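PDB 7JPJ: diaminopimelate decarboxylase from Phaeodactylum tricornutum, which probably catalyses the pyridoxal 5'-phosphate-dependent decarboxylation of diaminopimelate to lysine, working as an obligate dimer. Local coordinates for residues A[347-352]-A[373-378]. Sequence-based numbering, arbitrary orientation.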
# COMPACT_ATOMS: atom_id res chain seq x y z
N THR A 347 -28.25 -7.74 -15.98
CA THR A 347 -27.01 -7.00 -15.91
C THR A 347 -27.26 -5.58 -15.42
O THR A 347 -28.39 -5.08 -15.43
CB THR A 347 -26.30 -6.96 -17.28
OG1 THR A 347 -27.23 -6.57 -18.30
CG2 THR A 347 -25.70 -8.32 -17.62
N GLU A 348 -26.18 -4.93 -14.99
CA GLU A 348 -26.24 -3.55 -14.53
C GLU A 348 -24.84 -2.97 -14.53
O GLU A 348 -23.90 -3.62 -14.06
CB GLU A 348 -26.86 -3.46 -13.12
CG GLU A 348 -27.37 -2.07 -12.75
CD GLU A 348 -27.82 -1.98 -11.30
OE1 GLU A 348 -27.52 -2.92 -10.53
OE2 GLU A 348 -28.46 -0.97 -10.93
N SER A 349 -24.69 -1.75 -15.06
CA SER A 349 -23.42 -1.04 -15.00
C SER A 349 -23.27 -0.36 -13.64
O SER A 349 -24.15 0.40 -13.22
CB SER A 349 -23.34 0.01 -16.11
OG SER A 349 -23.14 -0.60 -17.37
N VAL A 350 -22.16 -0.63 -12.96
CA VAL A 350 -21.93 -0.16 -11.61
C VAL A 350 -20.48 0.29 -11.46
O VAL A 350 -19.63 0.04 -12.32
CB VAL A 350 -22.25 -1.23 -10.54
CG1 VAL A 350 -23.71 -1.68 -10.64
CG2 VAL A 350 -21.30 -2.41 -10.68
N VAL A 351 -20.22 0.98 -10.36
CA VAL A 351 -18.88 1.29 -9.89
C VAL A 351 -18.67 0.52 -8.59
O VAL A 351 -19.57 0.46 -7.75
CB VAL A 351 -18.69 2.81 -9.67
CG1 VAL A 351 -17.37 3.10 -8.97
CG2 VAL A 351 -18.77 3.55 -10.99
N VAL A 352 -17.49 -0.07 -8.43
CA VAL A 352 -17.16 -0.89 -7.27
C VAL A 352 -16.20 -0.11 -6.38
O VAL A 352 -15.14 0.32 -6.83
CB VAL A 352 -16.57 -2.24 -7.68
CG1 VAL A 352 -16.37 -3.13 -6.46
CG2 VAL A 352 -17.47 -2.93 -8.70
N LEU A 373 -13.16 7.43 -12.42
CA LEU A 373 -14.14 6.36 -12.28
C LEU A 373 -14.38 5.67 -13.61
O LEU A 373 -14.30 6.28 -14.68
CB LEU A 373 -15.46 6.90 -11.74
CG LEU A 373 -15.67 7.01 -10.23
CD1 LEU A 373 -14.89 8.19 -9.65
CD2 LEU A 373 -17.15 7.13 -9.91
N ALA A 374 -14.69 4.37 -13.53
CA ALA A 374 -15.07 3.59 -14.70
C ALA A 374 -16.10 2.55 -14.27
O ALA A 374 -16.03 2.03 -13.16
CB ALA A 374 -13.85 2.90 -15.33
N GLU A 375 -17.05 2.28 -15.15
CA GLU A 375 -18.12 1.33 -14.87
C GLU A 375 -17.89 0.04 -15.65
O GLU A 375 -17.48 0.08 -16.82
CB GLU A 375 -19.49 1.90 -15.24
CG GLU A 375 -19.88 3.16 -14.49
CD GLU A 375 -21.27 3.62 -14.84
OE1 GLU A 375 -21.94 2.94 -15.66
OE2 GLU A 375 -21.71 4.66 -14.31
N GLN A 376 -18.16 -1.09 -15.01
CA GLN A 376 -18.13 -2.39 -15.66
C GLN A 376 -19.54 -2.97 -15.71
O GLN A 376 -20.30 -2.85 -14.75
CB GLN A 376 -17.19 -3.36 -14.93
CG GLN A 376 -15.76 -2.87 -14.81
CD GLN A 376 -14.79 -3.97 -14.42
OE1 GLN A 376 -15.10 -5.16 -14.51
NE2 GLN A 376 -13.59 -3.58 -13.98
N GLU A 377 -19.89 -3.58 -16.84
CA GLU A 377 -21.17 -4.27 -16.97
C GLU A 377 -21.04 -5.64 -16.30
O GLU A 377 -20.30 -6.50 -16.79
CB GLU A 377 -21.57 -4.40 -18.44
CG GLU A 377 -23.08 -4.45 -18.68
CD GLU A 377 -23.43 -4.69 -20.14
OE1 GLU A 377 -24.30 -5.54 -20.43
OE2 GLU A 377 -22.82 -4.03 -21.01
N LEU A 378 -21.73 -5.82 -15.18
CA LEU A 378 -21.69 -7.07 -14.43
C LEU A 378 -23.11 -7.57 -14.21
O LEU A 378 -24.09 -6.93 -14.60
CB LEU A 378 -20.97 -6.90 -13.09
CG LEU A 378 -19.72 -6.02 -13.10
CD1 LEU A 378 -19.48 -5.43 -11.72
CD2 LEU A 378 -18.52 -6.81 -13.57
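Residues 347-352 and 376-378 run antiparallel, their axes 4.7 Å apart at closest approach, within the mixed beta-sheet domain that accompanies the TIM-barrel domain in this class of PLP-dependent decarboxylases. Glu348 and Leu378 form one hydrogen-bonded pair: Glu348 N reaches Leu378 O at 2.9 Å, nearly in line with the carbonyl, whereas Leu378 N approaches Glu348 O from above the carbonyl plane. Val350 and Gln376 form the next, with Gln376 N to Val350 O at 3.3 Å and a weak return bond. Val350 O also receives a CA-H...O contact from Glu375 CA.

On the face that carries Glu348, Val350, Gln376 and Leu378, Val350 CG2 meets Leu378 CD1 at 3.7 Å, the two side chains crossing at about a right angle. Leu378 also packs on Ile331 and Ile333, and Val350 on Thr308 and Leu310, which joins this antiparallel strand pair to neighbouring strands. Glu348 turns its carboxylate to Lys298 in a salt bridge. Near the 373-375 end, Glu375 CG lies anti to its own carbonyl carbon (chi1 -60°) and touches Val351 CG2 at 3.7 Å; with the chain extended beyond CG, OE1 lies 3.3 Å from Ser349 CB.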